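Probable chitinase A (Chromobacterium violaceum, PDB 4TX8) probably cleaves chitin as a family 18 endochitinase, with a separate carbohydrate-binding module that is likely to hold the polysaccharide. Local coordinates at residues E257-Q262 with Y294-L299; L308-A313 with A356-V361. One frame throughout, in Å; residues are numbered along the deposited sequence.

Overall arrangement
The two contacts join three successive loops of the TIM barrel, those after strands 251-254, 288-292 and 345-350. Interaction 1 joins the first loop to the start of the second; interaction 2 joins the end of the second to the third. Their centres lie about 10 Å apart and they touch directly: Asn-295 OD1 probably accepts a hydrogen bond from Asn-357 N at 2.8 Å, and Leu-299 O another from Leu-308 N, also at 2.8 Å. Interaction 1 lies nearer the calcium site of Asp-218, Glu-220 and Ala-255, the side chain of Glu-257 being about 4 Å from the ion and that of Glu-310 about 13 Å. Interaction 2 contains a magnesium ligand.

Interaction 1: E257-Q262 with Y294-L299; sequences EHPYVQ and YNNGGL
Asn-296 reaches across to Glu-257, His-258 and Pro-259 where two loops of a TIM barrel, the fold of glycoside hydrolase family 18, meet beyond strands 251-254 and 288-292. Residues 258-260 form a short 3-10 turn, and the asparagine can be traced against it from the backbone outward. CB lies beside the imidazole, 3.5 Å from His-258 NE2. CG packs on the proline ring, 3.8 Å from Pro-259 CD, and OD1 rests 3.6 Å from Pro-259 CG. At the tip, ND2 donates to Glu-257 OE1 over 2.7 Å; the N-H points almost straight at the oxygen (162°), close to the amide plane, and meets its anti lone pair. The same nitrogen also gives a hydrogen to Tyr-294 O at 3.0 Å, along a more bent path. Two acceptors, one from each loop, thus fix the rotation of the amide. Glu-257 is tied further in through its backbone N, which bonds to the calcium ligand Glu-220.

His-258 makes the second polar link. Its CG, between the backbone N and the carbonyl carbon (chi1 71°), is placed on the side of residues 297-299, and Pro-259 CD lies over one face of the ring, toward the rim. NE2 donates to Gly-297 O at 3.3 Å, standing well above the plane of that carbonyl. Leu-299 packs by its CD1, its side chain running past the histidine in the opposite direction: CD1 touches both His-258 ND1 at 3.7 Å and Gln-262 CB at 3.8 Å, while Gln-262 NE2 bonds to Gly-319 O.

Interaction 2: L308-A313 with A356-V361; sequences LAEGSA and ANSGFV. With MG (magnesium ion), chain C.
Glu-310 and Ser-358 provide the polar part of this contact. The glutamate runs out extended, CG anti to the backbone N (chi1 -158°), and brings OE2 to within 2.6 Å of Ser-358 OG, a hydrogen-bonding distance. Ser-358 OG also bonds to a citrate, probably from the crystallisation liquor.

Van der Waals packing centres on two glycines. The CA atoms of Gly-311 and Gly-359 come within 4.4 Å of each other, and both residues have positive phi (90° and 96°). At these backbone angles a CB would be jammed against the carbonyl O of the preceding residue; on Gly-311 it would also press on Phe-360 O, and on Gly-359 on Glu-310 OE2. The lack of side chains is thus what lets the two backbones come so close. The aliphatic part of Glu-310 joins this packing, CG being 3.6 Å from Gly-359 CA. Gly-311 CA in turn rests 3.6 Å from Phe-360 O, and Val-361 CG1 closes the far end, 3.8 Å from Gly-311 O.

The two loops lie at the C-terminal ends of strands 288-292 and 345-350 in the TIM barrel, each leading into the following helix. Ala-309 to Ser-312 make a type II beta turn with Gly-311 at its third position, and Ser-312 is the N-cap of helix 313-325. Two donors grip Ala-309 O, the backbone N of Ser-312 and its OG, the latter at 2.8 Å on a lone pair; OG also caps Met-315 N.

Metal coordination belongs to the other loop. Ala-356 O binds magnesium at 2.2 Å, alongside Arg-353 O and three waters, each 2.5 Å from the ion. Asn-357 OD1 accepts a hydrogen bond from one of these waters, and Ala-356 O lies in plane at the edge of the Phe-360 ring.

Interaction 1: E257-Q262 with Y294-L299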
# COMPACT_ATOMS: atom_id res chain seq x y z
N GLU A 257 9.59 -4.30 0.66
CA GLU A 257 10.08 -4.05 2.01
C GLU A 257 11.47 -3.44 1.92
O GLU A 257 12.23 -3.75 1.00
CB GLU A 257 10.08 -5.35 2.82
CG GLU A 257 8.73 -6.04 2.80
CD GLU A 257 8.74 -7.40 3.45
OE1 GLU A 257 9.34 -7.55 4.53
OE2 GLU A 257 8.14 -8.34 2.87
N HIS A 258 11.82 -2.58 2.88
CA HIS A 258 13.03 -1.78 2.71
C HIS A 258 14.36 -2.56 2.63
O HIS A 258 15.30 -2.06 2.01
CB HIS A 258 13.12 -0.69 3.81
CG HIS A 258 13.42 -1.19 5.19
ND1 HIS A 258 14.64 -1.71 5.55
CD2 HIS A 258 12.67 -1.18 6.32
CE1 HIS A 258 14.62 -2.04 6.83
NE2 HIS A 258 13.43 -1.72 7.32
N PRO A 259 14.45 -3.78 3.20
CA PRO A 259 15.70 -4.51 2.91
C PRO A 259 15.95 -4.76 1.42
O PRO A 259 17.10 -4.83 1.00
CB PRO A 259 15.51 -5.83 3.65
CG PRO A 259 14.60 -5.51 4.77
CD PRO A 259 13.64 -4.49 4.22
N TYR A 260 14.88 -4.89 0.63
CA TYR A 260 15.01 -5.13 -0.80
C TYR A 260 15.46 -3.90 -1.57
O TYR A 260 15.89 -4.00 -2.72
CB TYR A 260 13.69 -5.63 -1.39
CG TYR A 260 13.27 -7.01 -0.93
CD1 TYR A 260 12.64 -7.19 0.29
CD2 TYR A 260 13.49 -8.12 -1.74
CE1 TYR A 260 12.25 -8.46 0.71
CE2 TYR A 260 13.10 -9.38 -1.33
CZ TYR A 260 12.48 -9.55 -0.11
OH TYR A 260 12.10 -10.80 0.30
N VAL A 261 15.36 -2.73 -0.94
CA VAL A 261 15.67 -1.48 -1.62
C VAL A 261 16.82 -0.74 -0.92
O VAL A 261 17.98 -0.90 -1.29
CB VAL A 261 14.43 -0.57 -1.70
CG1 VAL A 261 14.73 0.68 -2.53
CG2 VAL A 261 13.28 -1.34 -2.32
N GLN A 262 16.50 0.05 0.10
CA GLN A 262 17.51 0.85 0.79
C GLN A 262 18.54 -0.03 1.50
O GLN A 262 19.65 0.41 1.79
CB GLN A 262 16.86 1.81 1.78
CG GLN A 262 16.03 2.91 1.13
CD GLN A 262 14.55 2.56 1.04
OE1 GLN A 262 14.18 1.39 1.12
NE2 GLN A 262 13.70 3.57 0.89
N TYR A 294 7.80 -1.18 7.56
CA TYR A 294 7.35 -1.93 8.73
C TYR A 294 7.76 -3.39 8.65
O TYR A 294 8.13 -3.89 7.59
CB TYR A 294 5.82 -1.82 8.90
CG TYR A 294 4.99 -1.96 7.64
CD1 TYR A 294 4.78 -0.88 6.80
CD2 TYR A 294 4.38 -3.17 7.30
CE1 TYR A 294 4.01 -0.99 5.65
CE2 TYR A 294 3.61 -3.29 6.16
CZ TYR A 294 3.43 -2.20 5.34
OH TYR A 294 2.67 -2.30 4.20
N ASN A 295 7.71 -4.06 9.81
CA ASN A 295 8.04 -5.47 9.94
C ASN A 295 9.50 -5.81 9.68
O ASN A 295 9.86 -6.98 9.61
CB ASN A 295 7.16 -6.33 9.01
CG ASN A 295 5.73 -6.42 9.47
OD1 ASN A 295 5.40 -6.09 10.61
ND2 ASN A 295 4.86 -6.88 8.58
N ASN A 296 10.36 -4.81 9.52
CA ASN A 296 11.76 -5.11 9.22
C ASN A 296 12.78 -4.31 10.03
O ASN A 296 13.93 -4.14 9.62
CB ASN A 296 12.02 -4.91 7.72
CG ASN A 296 11.39 -6.01 6.88
OD1 ASN A 296 11.95 -7.09 6.72
ND2 ASN A 296 10.20 -5.74 6.35
N GLY A 297 12.36 -3.83 11.19
CA GLY A 297 13.25 -3.11 12.08
C GLY A 297 13.68 -1.77 11.50
O GLY A 297 13.06 -1.26 10.56
N GLY A 298 14.76 -1.22 12.06
CA GLY A 298 15.24 0.10 11.69
C GLY A 298 15.90 0.16 10.33
O GLY A 298 16.03 -0.85 9.64
N LEU A 299 16.35 1.35 9.96
CA LEU A 299 16.89 1.59 8.63
C LEU A 299 18.20 2.36 8.68
O LEU A 299 18.28 3.43 9.28
CB LEU A 299 15.87 2.36 7.79
CG LEU A 299 16.29 2.73 6.37
CD1 LEU A 299 16.46 1.48 5.52
CD2 LEU A 299 15.27 3.66 5.74

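Interaction 2: L308-A313 with A356-V361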
# COMPACT_ATOMS: atom_id res chain seq x y z
N LEU A 308 18.05 4.76 11.70
CA LEU A 308 16.83 5.49 12.01
C LEU A 308 15.82 4.53 12.61
O LEU A 308 15.58 3.45 12.07
CB LEU A 308 16.28 6.18 10.77
CG LEU A 308 17.28 7.08 10.04
CD1 LEU A 308 16.62 7.78 8.87
CD2 LEU A 308 17.90 8.10 11.00
N ALA A 309 15.23 4.92 13.73
CA ALA A 309 14.36 4.04 14.49
C ALA A 309 13.06 3.72 13.75
O ALA A 309 12.46 4.59 13.12
CB ALA A 309 14.05 4.65 15.85
N GLU A 310 12.65 2.47 13.85
CA GLU A 310 11.39 2.03 13.29
C GLU A 310 10.23 2.77 13.96
O GLU A 310 10.18 2.87 15.18
CB GLU A 310 11.23 0.52 13.46
CG GLU A 310 10.26 -0.12 12.48
CD GLU A 310 10.12 -1.62 12.69
OE1 GLU A 310 10.58 -2.12 13.74
OE2 GLU A 310 9.56 -2.29 11.81
N GLY A 311 9.32 3.30 13.15
CA GLY A 311 8.19 4.04 13.67
C GLY A 311 8.45 5.52 13.82
O GLY A 311 7.60 6.27 14.29
N SER A 312 9.65 5.96 13.42
CA SER A 312 9.98 7.38 13.49
C SER A 312 9.73 8.07 12.15
O SER A 312 9.78 7.45 11.09
CB SER A 312 11.44 7.58 13.92
OG SER A 312 12.33 7.33 12.85
N ALA A 313 9.45 9.36 12.24
CA ALA A 313 9.34 10.23 11.08
C ALA A 313 10.66 10.29 10.33
O ALA A 313 10.68 10.31 9.10
CB ALA A 313 8.90 11.62 11.50
N ALA A 356 0.27 -4.74 11.28
CA ALA A 356 1.65 -5.19 11.16
C ALA A 356 2.18 -5.64 12.52
O ALA A 356 1.47 -5.55 13.52
CB ALA A 356 2.53 -4.08 10.59
N ASN A 357 3.42 -6.11 12.54
CA ASN A 357 4.04 -6.55 13.79
C ASN A 357 4.93 -5.48 14.42
O ASN A 357 5.18 -5.50 15.62
CB ASN A 357 4.86 -7.82 13.55
CG ASN A 357 4.04 -8.93 12.91
OD1 ASN A 357 2.96 -9.27 13.39
ND2 ASN A 357 4.55 -9.48 11.82
N SER A 358 5.40 -4.55 13.59
CA SER A 358 6.24 -3.46 14.06
C SER A 358 6.24 -2.33 13.05
O SER A 358 5.89 -2.54 11.89
CB SER A 358 7.67 -3.93 14.32
OG SER A 358 8.33 -4.25 13.10
N GLY A 359 6.62 -1.13 13.47
CA GLY A 359 6.71 -0.00 12.56
C GLY A 359 5.48 0.88 12.58
O GLY A 359 5.26 1.66 11.65
N PHE A 360 4.68 0.75 13.63
CA PHE A 360 3.46 1.53 13.79
C PHE A 360 3.77 3.02 13.91
O PHE A 360 4.77 3.41 14.50
CB PHE A 360 2.68 1.06 15.01
CG PHE A 360 2.56 -0.43 15.10
CD1 PHE A 360 1.75 -1.13 14.22
CD2 PHE A 360 3.26 -1.14 16.07
CE1 PHE A 360 1.64 -2.51 14.30
CE2 PHE A 360 3.15 -2.51 16.16
CZ PHE A 360 2.34 -3.20 15.28
N VAL A 361 2.89 3.84 13.34
CA VAL A 361 3.05 5.29 13.42
C VAL A 361 1.74 5.96 13.79
O VAL A 361 0.66 5.43 13.52
CB VAL A 361 3.55 5.88 12.08
CG1 VAL A 361 4.95 5.38 11.76
CG2 VAL A 361 2.59 5.54 10.95
MG MG C . 0.18 -6.25 15.20
O HOH W 1 1.72 -8.21 15.68
O HOH W 2 1.25 -5.53 17.40
O HOH W 3 -0.86 -7.58 13.34